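Local atomic coordinates of oxidoreductase, zinc-binding dehydrogenase family (Myxococcus xanthus, PDB entry 5K1S), a protein that acts as a zinc-containing medium-chain reductase in the alternative de novo biosynthesis of isovaleryl coenzyme A. Residues A[61-65]-A[66-70]; A[86-89]-A[90-94]; A[117-120]-A[121-124]; A[266-269]-A[270-274]; A[332-335]-A[336-340]. All coordinates share one frame; numbering follows the deposited sequence.

Four of the five contacts belong to the zinc-bearing part of the chain, and contact 4 to the Rossmann-type sheet domain; contacts 2 and 4 are farthest apart, about 49 Å between centres. Contact 3 carries C123 of the four-cysteine zinc site. Contact 1 ends the helix next to the other zinc, held by C57, H79 and C166, with the I62 side chain about 9 Å from the metal. Contacts 1 and 5 come within about 7 Å at their nearest atoms, and R64 and R65 pair with E347 on the helix that contact 5 starts. Contacts 2 and 5 reach one mixed sheet. Between subunits, P274 of contact 4 packs on L122 of the second subunit's contact 3.

Contact 1 of 5, residues A[61-65]-A[66-70]; sequences VINRR and GNLPR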
loop_
_atom_site.group_PDB
_atom_site.type_symbol
_atom_site.label_atom_id
_atom_site.label_comp_id
_atom_site.label_asym_id
_atom_site.label_seq_id
_atom_site.Cartn_x
_atom_site.Cartn_y
_atom_site.Cartn_z
ATOM N N VAL A 61 23.832 11.732 -9.335
ATOM C CA VAL A 61 23.937 13.162 -9.055
ATOM C C VAL A 61 23.836 13.406 -7.556
ATOM O O VAL A 61 24.686 14.074 -6.956
ATOM C CB VAL A 61 22.854 13.941 -9.824
ATOM C CG1 VAL A 61 22.885 15.421 -9.453
ATOM C CG2 VAL A 61 23.032 13.763 -11.325
ATOM N N ILE A 62 22.786 12.869 -6.932
ATOM C CA ILE A 62 22.609 13.028 -5.493
ATOM C C ILE A 62 23.844 12.522 -4.761
ATOM O O ILE A 62 24.361 13.175 -3.847
ATOM C CB ILE A 62 21.336 12.295 -5.027
ATOM C CG1 ILE A 62 20.112 12.772 -5.818
ATOM C CG2 ILE A 62 21.106 12.522 -3.540
ATOM C CD1 ILE A 62 18.875 11.927 -5.603
ATOM N N ASN A 63 24.341 11.354 -5.169
ATOM C CA ASN A 63 25.545 10.794 -4.565
ATOM C C ASN A 63 26.716 11.761 -4.688
ATOM O O ASN A 63 27.448 11.995 -3.718
ATOM C CB ASN A 63 25.869 9.454 -5.231
ATOM C CG ASN A 63 26.933 8.667 -4.492
ATOM O OD1 ASN A 63 27.256 8.954 -3.341
ATOM N ND2 ASN A 63 27.476 7.656 -5.153
ATOM N N ARG A 64 26.900 12.346 -5.873
ATOM C CA ARG A 64 28.034 13.238 -6.093
ATOM C C ARG A 64 27.996 14.446 -5.167
ATOM O O ARG A 64 29.050 14.963 -4.782
ATOM C CB ARG A 64 28.066 13.700 -7.551
ATOM C CG ARG A 64 29.127 14.752 -7.829
ATOM C CD ARG A 64 29.157 15.176 -9.283
ATOM N NE ARG A 64 27.851 15.608 -9.777
ATOM C CZ ARG A 64 27.236 16.725 -9.414
ATOM N NH1 ARG A 64 27.786 17.541 -8.525
ATOM N NH2 ARG A 64 26.054 17.025 -9.933
ATOM N N ARG A 65 26.802 14.915 -4.806
ATOM C CA ARG A 65 26.664 16.097 -3.964
ATOM C C ARG A 65 26.927 15.816 -2.491
ATOM O O ARG A 65 26.879 16.752 -1.685
ATOM C CB ARG A 65 25.263 16.695 -4.120
ATOM C CG ARG A 65 25.012 17.342 -5.470
ATOM C CD ARG A 65 23.573 17.812 -5.606
ATOM N NE ARG A 65 23.308 18.369 -6.930
ATOM C CZ ARG A 65 22.096 18.514 -7.455
ATOM N NH1 ARG A 65 21.018 18.135 -6.778
ATOM N NH2 ARG A 65 21.959 19.032 -8.669
ATOM N N GLY A 66 27.207 14.569 -2.122
ATOM C CA GLY A 66 27.386 14.212 -0.731
ATOM C C GLY A 66 26.102 13.931 0.017
ATOM O O GLY A 66 26.137 13.781 1.243
ATOM N N ASN A 67 24.972 13.844 -0.682
ATOM C CA ASN A 67 23.679 13.646 -0.046
ATOM C C ASN A 67 23.338 12.175 0.161
ATOM O O ASN A 67 22.207 11.866 0.544
ATOM C CB ASN A 67 22.588 14.333 -0.870
ATOM C CG ASN A 67 22.707 15.848 -0.839
ATOM O OD1 ASN A 67 23.100 16.426 0.172
ATOM N ND2 ASN A 67 22.381 16.496 -1.950
ATOM N N LEU A 68 24.281 11.270 -0.091
ATOM C CA LEU A 68 24.158 9.878 0.325
ATOM C C LEU A 68 25.100 9.655 1.501
ATOM O O LEU A 68 26.327 9.674 1.311
ATOM C CB LEU A 68 24.494 8.924 -0.823
ATOM C CG LEU A 68 23.335 8.559 -1.757
ATOM C CD1 LEU A 68 22.292 7.712 -1.038
ATOM C CD2 LEU A 68 22.691 9.803 -2.330
ATOM N N PRO A 69 24.599 9.445 2.722
ATOM C CA PRO A 69 25.491 9.517 3.892
ATOM C C PRO A 69 26.624 8.505 3.880
ATOM O O PRO A 69 27.715 8.813 4.377
ATOM C CB PRO A 69 24.539 9.274 5.074
ATOM C CG PRO A 69 23.174 9.551 4.547
ATOM C CD PRO A 69 23.209 9.153 3.112
ATOM N N ARG A 70 26.411 7.311 3.338
ATOM C CA ARG A 70 27.404 6.251 3.442
ATOM C C ARG A 70 28.474 6.314 2.358
ATOM O O ARG A 70 29.408 5.506 2.389
ATOM C CB ARG A 70 26.714 4.884 3.417
ATOM C CG ARG A 70 25.875 4.620 4.658
ATOM C CD ARG A 70 25.579 3.143 4.847
ATOM N NE ARG A 70 24.712 2.618 3.797
ATOM C CZ ARG A 70 23.383 2.645 3.830
ATOM N NH1 ARG A 70 22.689 2.135 2.819
ATOM N NH2 ARG A 70 22.745 3.180 4.864
#
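The Schellman motif that closes helix 58-64 is built on two backbone bonds, from G66 and N67 back to N63 and I62. G66 N donates to N63 O at 3.0 Å, while N67 N reaches one residue further back to I62 O at 3.3 Å, with an N-H...O angle of 151°. G66 makes the turn with a positive phi of 84°, at which a CB would be jammed against the carbonyl oxygen of R65. Side chains pack across the turn. I62 CG2, placed anti to its own backbone N (chi1 -55° for CG1), meets N67 CB at 3.6 Å, the two side chains crossing at about a right angle, and also touches L68 CD2 at 3.4 Å. That same leucine methyl rests on the backbone at N63 N, 3.6 Å away, and L68 CB lies 3.7 Å from N63 OD1. The amide of N63 is tied at both ends, OD1 to T71 OG1 and ND2 to G131 O, which fixes its rotation and ties the loop at T71 to the helix end. N67 ND2 lies 3.6 Å from R65 CB, while the extended R65 chain runs off to lay a face of its guanidinium over V61 CG1. R65 and R64 both form salt bridges to E347 of helix 339-347. A glycine at the first non-helical position, the paired i+5 and i+3 backbone bonds and an apolar contact beside them are the marks of a Schellman C-cap, here at the end of a helix beside the zinc held by C57, H79 and C166.

Contact 2 of 5, residues A[86-89]-A[90-94]; sequences IEVG and PDTPG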
loop_
_atom_site.group_PDB
_atom_site.type_symbol
_atom_site.label_atom_id
_atom_site.label_comp_id
_atom_site.label_asym_id
_atom_site.label_seq_id
_atom_site.Cartn_x
_atom_site.Cartn_y
_atom_site.Cartn_z
ATOM N N ILE A 86 36.247 -11.124 -16.180
ATOM C CA ILE A 86 37.611 -11.466 -16.573
ATOM C C ILE A 86 38.340 -12.267 -15.506
ATOM O O ILE A 86 39.400 -12.844 -15.798
ATOM C CB ILE A 86 38.435 -10.208 -16.918
ATOM C CG1 ILE A 86 38.597 -9.305 -15.689
ATOM C CG2 ILE A 86 37.773 -9.448 -18.060
ATOM C CD1 ILE A 86 39.654 -8.237 -15.857
ATOM N N GLU A 87 37.818 -12.317 -14.283
ATOM C CA GLU A 87 38.445 -13.079 -13.216
ATOM C C GLU A 87 37.393 -13.385 -12.163
ATOM O O GLU A 87 36.506 -12.566 -11.909
ATOM C CB GLU A 87 39.616 -12.311 -12.592
ATOM C CG GLU A 87 40.315 -13.049 -11.462
ATOM C CD GLU A 87 41.376 -12.202 -10.792
ATOM O OE1 GLU A 87 41.552 -11.037 -11.205
ATOM O OE2 GLU A 87 42.031 -12.698 -9.852
ATOM N N VAL A 88 37.498 -14.564 -11.560
ATOM C CA VAL A 88 36.592 -14.990 -10.504
ATOM C C VAL A 88 37.420 -15.382 -9.292
ATOM O O VAL A 88 38.518 -15.932 -9.430
ATOM C CB VAL A 88 35.697 -16.167 -10.952
ATOM C CG1 VAL A 88 34.914 -15.795 -12.206
ATOM C CG2 VAL A 88 36.529 -17.421 -11.188
ATOM N N GLY A 89 36.896 -15.091 -8.105
ATOM C CA GLY A 89 37.475 -15.588 -6.883
ATOM C C GLY A 89 36.884 -16.938 -6.544
ATOM O O GLY A 89 35.976 -17.427 -7.224
ATOM N N PRO A 90 37.391 -17.577 -5.492
ATOM C CA PRO A 90 36.798 -18.846 -5.060
ATOM C C PRO A 90 35.342 -18.657 -4.660
ATOM O O PRO A 90 34.892 -17.553 -4.342
ATOM C CB PRO A 90 37.665 -19.262 -3.866
ATOM C CG PRO A 90 38.345 -18.013 -3.417
ATOM C CD PRO A 90 38.521 -17.171 -4.641
ATOM N N ASP A 91 34.598 -19.762 -4.688
ATOM C CA ASP A 91 33.171 -19.753 -4.366
ATOM C C ASP A 91 32.394 -18.868 -5.340
ATOM O O ASP A 91 31.659 -17.959 -4.947
ATOM C CB ASP A 91 32.937 -19.316 -2.917
ATOM C CG ASP A 91 33.159 -20.438 -1.930
ATOM O OD1 ASP A 91 32.613 -21.539 -2.153
ATOM O OD2 ASP A 91 33.883 -20.224 -0.936
ATOM N N THR A 92 32.567 -19.143 -6.629
ATOM C CA THR A 92 31.803 -18.495 -7.697
ATOM C C THR A 92 31.309 -19.566 -8.663
ATOM O O THR A 92 31.591 -19.524 -9.864
ATOM C CB THR A 92 32.652 -17.450 -8.418
ATOM O OG1 THR A 92 33.871 -18.051 -8.871
ATOM C CG2 THR A 92 32.975 -16.291 -7.488
ATOM N N PRO A 93 30.559 -20.550 -8.159
ATOM C CA PRO A 93 30.233 -21.717 -8.998
ATOM C C PRO A 93 29.466 -21.366 -10.259
ATOM O O PRO A 93 29.705 -21.973 -11.311
ATOM C CB PRO A 93 29.407 -22.602 -8.053
ATOM C CG PRO A 93 28.880 -21.668 -7.010
ATOM C CD PRO A 93 29.939 -20.630 -6.827
ATOM N N GLY A 94 28.551 -20.404 -10.187
ATOM C CA GLY A 94 27.758 -20.037 -11.339
ATOM C C GLY A 94 28.392 -19.034 -12.272
ATOM O O GLY A 94 27.781 -18.676 -13.281
#
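G89, P90 and T92 make the turn by which the chain leaves strand 80-88, and T92 closes it with its hydroxyl. T92 OG1 donates to G89 O at 2.7 Å, approaching nearly along the C=O axis (170°). The hydroxyl sits between its own backbone N and carbonyl carbon (chi1 54°), a setting that turns it back to the strand end and leaves CG2 beside the same oxygen, 3.2 Å from G89 O. OG1 also lies against V88, 3.3 Å from V88 CB, so the last strand side chain flanks the bond. The P90 ring follows G89 directly and faces outward, packing on R44; D91, in a left-handed backbone conformation, forms a salt bridge with R44 as well. An alanine at T92 would remove both hydroxyl and methyl, and would probably leave G89 O without this donor and the turn freer to shift away from V88. Backbone bonds of G89 with E46 and of P90 with G45 tie the turn to the start of strand 46-56 and the residue before it. The arrangement is a side-chain-to-backbone closure of the loop that leads from strand 80-88 to its antiparallel neighbour 100-103, within the GroES-like fold of these dehydrogenases.

Contact 3 of 5, residues A[117-120]-A[121-124]; sequences SGRN and SLCK. With ZN (zinc ion), chain E.
Two successive bends in R119, chi2 and chi3 both -61°, fold its guanidinium back beside L122, and the anti setting of C123 SG to its backbone N (chi1 175°) swings the sulfur onto zinc. The R119 and L122 side chains lie alongside one another and point the same way. L122 CD1 sits over one face of the guanidinium, toward its rim, with R119 NH1 3.6 Å and R119 CZ 3.8 Å from the methyl. One face of the planar group is thus partly backed by a methyl while its NH1 forms a salt bridge to E300 of the second subunit. L122 itself packs on K299 of that subunit, and S121 OG bonds to Y307 O of its own chain. Beneath the side chains the backbone makes a tight 3-10 turn: L122 N donates to R119 O at 2.9 Å and C123 N to N120 O at 3.1 Å. N120 O accepts a second bond from R106 NH1, so two donors grip this oxygen, which probably steadies the point at which C123 leaves the turn. C123 CB lies 3.4 Å from N120 O, and C123 SG binds zinc at 2.5 Å. C109, C112 and C115 supply the other three ligands. One side of the turn thus serves the contact with the second subunit, the other the metal. Four thiolates around a zinc in a loop lobe, three of them closely spaced and the fourth arriving from a short turn, form the structural zinc site familiar from zinc-containing medium-chain dehydrogenases.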
loop_
_atom_site.group_PDB
_atom_site.type_symbol
_atom_site.label_atom_id
_atom_site.label_comp_id
_atom_site.label_asym_id
_atom_site.label_seq_id
_atom_site.Cartn_x
_atom_site.Cartn_y
_atom_site.Cartn_z
ATOM N N SER A 117 12.223 -14.527 1.908
ATOM C CA SER A 117 10.855 -14.324 1.454
ATOM C C SER A 117 10.774 -13.661 0.086
ATOM O O SER A 117 9.668 -13.370 -0.380
ATOM C CB SER A 117 10.085 -13.473 2.470
ATOM O OG SER A 117 10.231 -13.984 3.781
ATOM N N GLY A 118 11.909 -13.414 -0.565
ATOM C CA GLY A 118 11.917 -12.694 -1.821
ATOM C C GLY A 118 11.853 -11.189 -1.687
ATOM O O GLY A 118 11.734 -10.499 -2.705
ATOM N N ARG A 119 11.926 -10.662 -0.471
ATOM C CA ARG A 119 11.885 -9.218 -0.229
ATOM C C ARG A 119 13.291 -8.646 -0.099
ATOM O O ARG A 119 13.595 -7.906 0.835
ATOM C CB ARG A 119 11.064 -8.921 1.021
ATOM C CG ARG A 119 9.735 -9.664 1.102
ATOM C CD ARG A 119 8.814 -9.306 -0.049
ATOM N NE ARG A 119 8.483 -7.882 -0.069
ATOM C CZ ARG A 119 7.512 -7.323 0.646
ATOM N NH1 ARG A 119 7.287 -6.019 0.553
ATOM N NH2 ARG A 119 6.764 -8.058 1.459
ATOM N N ASN A 120 14.168 -8.989 -1.047
ATOM C CA ASN A 120 15.560 -8.554 -0.969
ATOM C C ASN A 120 15.676 -7.036 -0.917
ATOM O O ASN A 120 16.609 -6.507 -0.302
ATOM C CB ASN A 120 16.346 -9.104 -2.158
ATOM C CG ASN A 120 16.288 -10.617 -2.240
ATOM O OD1 ASN A 120 15.331 -11.237 -1.777
ATOM N ND2 ASN A 120 17.316 -11.219 -2.829
ATOM N N SER A 121 14.744 -6.320 -1.551
ATOM C CA SER A 121 14.764 -4.864 -1.499
ATOM C C SER A 121 14.739 -4.340 -0.070
ATOM O O SER A 121 15.203 -3.222 0.175
ATOM C CB SER A 121 13.575 -4.294 -2.275
ATOM O OG SER A 121 13.634 -4.659 -3.643
ATOM N N LEU A 122 14.219 -5.123 0.874
ATOM C CA LEU A 122 14.051 -4.688 2.254
ATOM C C LEU A 122 15.130 -5.218 3.188
ATOM O O LEU A 122 15.055 -4.974 4.397
ATOM C CB LEU A 122 12.675 -5.123 2.769
ATOM C CG LEU A 122 11.487 -4.701 1.904
ATOM C CD1 LEU A 122 10.192 -5.268 2.464
ATOM C CD2 LEU A 122 11.406 -3.186 1.795
ATOM N N CYS A 123 16.124 -5.932 2.668
ATOM C CA CYS A 123 17.170 -6.486 3.519
ATOM C C CYS A 123 17.896 -5.373 4.264
ATOM O O CYS A 123 18.292 -4.366 3.670
ATOM C CB CYS A 123 18.159 -7.289 2.675
ATOM S SG CYS A 123 19.584 -7.911 3.601
ATOM N N LYS A 124 18.075 -5.560 5.572
ATOM C CA LYS A 124 18.798 -4.599 6.396
ATOM C C LYS A 124 20.220 -5.033 6.726
ATOM O O LYS A 124 21.033 -4.185 7.110
ATOM C CB LYS A 124 18.044 -4.349 7.707
ATOM C CG LYS A 124 16.776 -3.520 7.555
ATOM C CD LYS A 124 16.128 -3.255 8.908
ATOM C CE LYS A 124 14.974 -2.267 8.799
ATOM N NZ LYS A 124 14.295 -2.051 10.112
HETATM ZN ZN ZN E . 18.783 -10.207 3.867
#

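Contact 4 of 5, residues A[266-269]-A[270-274]; sequences DQTL and KSMAP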
loop_
_atom_site.group_PDB
_atom_site.type_symbol
_atom_site.label_atom_id
_atom_site.label_comp_id
_atom_site.label_asym_id
_atom_site.label_seq_id
_atom_site.Cartn_x
_atom_site.Cartn_y
_atom_site.Cartn_z
ATOM N N ASP A 266 -3.083 12.711 -5.736
ATOM C CA ASP A 266 -4.479 12.960 -5.384
ATOM C C ASP A 266 -5.412 12.634 -6.546
ATOM O O ASP A 266 -6.510 12.103 -6.337
ATOM C CB ASP A 266 -4.655 14.413 -4.945
ATOM C CG ASP A 266 -6.050 14.698 -4.427
ATOM O OD1 ASP A 266 -6.351 14.299 -3.282
ATOM O OD2 ASP A 266 -6.843 15.325 -5.162
ATOM N N GLN A 267 -4.996 12.942 -7.775
ATOM C CA GLN A 267 -5.814 12.613 -8.940
ATOM C C GLN A 267 -5.772 11.119 -9.239
ATOM O O GLN A 267 -6.782 10.538 -9.657
ATOM C CB GLN A 267 -5.344 13.414 -10.152
ATOM C CG GLN A 267 -5.629 14.901 -10.064
ATOM C CD GLN A 267 -7.108 15.214 -10.141
ATOM O OE1 GLN A 267 -7.668 15.351 -11.229
ATOM N NE2 GLN A 267 -7.751 15.327 -8.985
ATOM N N THR A 268 -4.613 10.484 -9.044
ATOM C CA THR A 268 -4.506 9.044 -9.257
ATOM C C THR A 268 -5.555 8.298 -8.442
ATOM O O THR A 268 -6.280 7.449 -8.971
ATOM C CB THR A 268 -3.099 8.558 -8.893
ATOM O OG1 THR A 268 -2.144 9.103 -9.812
ATOM C CG2 THR A 268 -3.014 7.031 -8.935
ATOM N N LEU A 269 -5.645 8.604 -7.147
ATOM C CA LEU A 269 -6.630 7.949 -6.291
ATOM C C LEU A 269 -8.034 8.090 -6.863
ATOM O O LEU A 269 -8.739 7.095 -7.067
ATOM C CB LEU A 269 -6.567 8.536 -4.880
ATOM C CG LEU A 269 -5.297 8.256 -4.078
ATOM C CD1 LEU A 269 -5.289 9.091 -2.810
ATOM C CD2 LEU A 269 -5.188 6.775 -3.744
ATOM N N LYS A 270 -8.459 9.328 -7.127
ATOM C CA LYS A 270 -9.783 9.559 -7.692
ATOM C C LYS A 270 -9.989 8.802 -8.996
ATOM O O LYS A 270 -11.136 8.553 -9.383
ATOM C CB LYS A 270 -9.996 11.055 -7.921
ATOM C CG LYS A 270 -9.906 11.889 -6.654
ATOM C CD LYS A 270 -9.827 13.370 -6.970
ATOM C CE LYS A 270 -9.653 14.194 -5.707
ATOM N NZ LYS A 270 -9.446 15.636 -6.007
ATOM N N SER A 271 -8.908 8.428 -9.674
ATOM C CA SER A 271 -8.981 7.708 -10.935
ATOM C C SER A 271 -9.071 6.197 -10.754
ATOM O O SER A 271 -9.185 5.477 -11.751
ATOM C CB SER A 271 -7.760 8.051 -11.794
ATOM O OG SER A 271 -7.853 7.461 -13.076
ATOM N N MET A 272 -9.034 5.702 -9.518
ATOM C CA MET A 272 -9.013 4.268 -9.260
ATOM C C MET A 272 -10.426 3.709 -9.177
ATOM O O MET A 272 -11.318 4.321 -8.583
ATOM C CB MET A 272 -8.273 3.962 -7.956
ATOM C CG MET A 272 -6.839 4.455 -7.916
ATOM S SD MET A 272 -5.848 3.836 -9.286
ATOM C CE MET A 272 -5.835 2.077 -8.942
ATOM N N ALA A 273 -10.616 2.534 -9.767
ATOM C CA ALA A 273 -11.867 1.810 -9.642
ATOM C C ALA A 273 -11.946 1.127 -8.280
ATOM O O ALA A 273 -10.929 0.956 -7.601
ATOM C CB ALA A 273 -11.987 0.777 -10.757
ATOM N N PRO A 274 -13.143 0.730 -7.851
ATOM C CA PRO A 274 -13.270 0.054 -6.555
ATOM C C PRO A 274 -12.341 -1.148 -6.454
ATOM O O PRO A 274 -12.248 -1.965 -7.371
ATOM C CB PRO A 274 -14.744 -0.361 -6.519
ATOM C CG PRO A 274 -15.430 0.619 -7.404
ATOM C CD PRO A 274 -14.451 0.938 -8.497
#
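K270 stretches back along the outside of helix 262-270 and overlaps D266, one turn earlier. Its extended chain passes D266 O, with K270 CG 3.4 Å from that carbonyl oxygen, and ends in a salt bridge, K270 NZ to D266 OD2 at 2.8 Å. D266 has CG anti to its backbone N (chi1 -174°), which brings the carboxylate round to the lysine; OD2 is met on its syn side, 19° out of the carboxylate plane. The bent side chain of Q267 lies across the lysine, Q267 NE2 touching K270 CD at 3.5 Å. Below, the last helical turn tightens. The K270 N to D266 O bond is weak and long, S271 N keeps a weak bond to Q267 O and a better one to T268 O at 2.9 Å, and M272 N donates to L269 O at 2.8 Å. M272 opens the short strand 272-273 and packs on V253, A256 and V278, while L269 packs on L295 and T268 OG1 is held by E258 and T264 O. Charge pairing thus lies on the exposed side, apolar packing on the inner one. The D266-K270 pair probably steadies the final turn just where regular i to i+4 backbone bonding weakens and shorter bonds take over.

Contact 5 of 5, residues A[332-335]-A[336-340]; sequences DAVP and LAEAA
E338 lays its extended side chain against the end of strand 330-335, meeting both V334 and P335 at about equal range. V334 CG1 lies 3.7 Å from E338 CB, the two side chains crossing at about a right angle. V334 CG1 takes that place by standing anti to its own backbone N (chi1 -179°). Beneath it, E338 N donates to P335 O at 3.1 Å, with an N-H...O angle of 151°, so the backbone makes a 3-10 turn through L336 and A337. A weak bond from A339 N to L336 O continues the winding. The two sides of this turn differ in burial. On the inner, tightly packed side, L336 directs its buried side chain away from the turn into the interior, where V21, M34 and L357 receive it. The other side, with A337 and the P335 ring, is exposed to solvent. The extended glutamate chain runs alongside that ring: P335 CG lies 3.6 Å from E338 CD, and the carboxylate oxygens also border it, E338 OE2 at 3.7 Å from P335 CG. These side-chain contacts are van der Waals; the hydrogen bond joining the two residues is the backbone one. An alanine at E338 would keep the CB against V334 but remove the carboxylate from beside P335, and would probably leave that ring more open to solvent. E338 occupies the N-cap position of helix 339-347, and the turn is the first link of the beta-alpha-beta unit that returns to strand 354-358, parallel to 330-335, with strands 17-23 and 32-38 packing on L336 and A339.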
loop_
_atom_site.group_PDB
_atom_site.type_symbol
_atom_site.label_atom_id
_atom_site.label_comp_id
_atom_site.label_asym_id
_atom_site.label_seq_id
_atom_site.Cartn_x
_atom_site.Cartn_y
_atom_site.Cartn_z
ATOM N N ASP A 332 22.366 9.133 -25.935
ATOM C CA ASP A 332 23.741 9.327 -26.366
ATOM C C ASP A 332 24.678 8.466 -25.533
ATOM O O ASP A 332 24.493 8.318 -24.322
ATOM C CB ASP A 332 24.153 10.802 -26.253
ATOM N N ALA A 333 25.676 7.890 -26.197
ATOM C CA ALA A 333 26.769 7.205 -25.523
ATOM C C ALA A 333 27.921 8.185 -25.357
ATOM O O ALA A 333 28.379 8.784 -26.335
ATOM C CB ALA A 333 27.216 5.979 -26.314
ATOM N N VAL A 334 28.382 8.351 -24.122
ATOM C CA VAL A 334 29.361 9.387 -23.807
ATOM C C VAL A 334 30.648 8.738 -23.308
ATOM O O VAL A 334 30.589 7.793 -22.510
ATOM C CB VAL A 334 28.804 10.373 -22.768
ATOM C CG1 VAL A 334 29.820 11.465 -22.456
ATOM C CG2 VAL A 334 27.503 10.987 -23.269
ATOM N N PRO A 335 31.824 9.199 -23.740
ATOM C CA PRO A 335 33.065 8.691 -23.147
ATOM C C PRO A 335 33.083 8.890 -21.638
ATOM O O PRO A 335 32.526 9.853 -21.107
ATOM C CB PRO A 335 34.161 9.516 -23.836
ATOM C CG PRO A 335 33.453 10.623 -24.553
ATOM C CD PRO A 335 32.091 10.119 -24.857
ATOM N N LEU A 336 33.737 7.954 -20.950
ATOM C CA LEU A 336 33.776 7.998 -19.493
ATOM C C LEU A 336 34.386 9.302 -18.993
ATOM O O LEU A 336 33.913 9.882 -18.007
ATOM C CB LEU A 336 34.558 6.796 -18.963
ATOM C CG LEU A 336 34.796 6.736 -17.456
ATOM C CD1 LEU A 336 33.476 6.672 -16.702
ATOM C CD2 LEU A 336 35.678 5.550 -17.096
ATOM N N ALA A 337 35.432 9.786 -19.666
ATOM C CA ALA A 337 36.125 10.985 -19.209
ATOM C C ALA A 337 35.213 12.202 -19.154
ATOM O O ALA A 337 35.538 13.173 -18.464
ATOM C CB ALA A 337 37.320 11.277 -20.120
ATOM N N GLU A 338 34.086 12.176 -19.865
ATOM C CA GLU A 338 33.135 13.281 -19.871
ATOM C C GLU A 338 31.974 13.045 -18.911
ATOM O O GLU A 338 30.840 13.443 -19.197
ATOM C CB GLU A 338 32.616 13.517 -21.288
ATOM C CG GLU A 338 33.696 13.942 -22.270
ATOM C CD GLU A 338 33.162 14.152 -23.673
ATOM O OE1 GLU A 338 31.926 14.148 -23.847
ATOM O OE2 GLU A 338 33.981 14.321 -24.601
ATOM N N ALA A 339 32.239 12.401 -17.771
ATOM C CA ALA A 339 31.180 12.159 -16.797
ATOM C C ALA A 339 30.596 13.469 -16.286
ATOM O O ALA A 339 29.378 13.588 -16.111
ATOM C CB ALA A 339 31.717 11.321 -15.637
ATOM N N ALA A 340 31.449 14.465 -16.041
ATOM C CA ALA A 340 30.960 15.762 -15.583
ATOM C C ALA A 340 29.923 16.322 -16.547
ATOM O O ALA A 340 28.831 16.731 -16.134
ATOM C CB ALA A 340 32.128 16.736 -15.421
#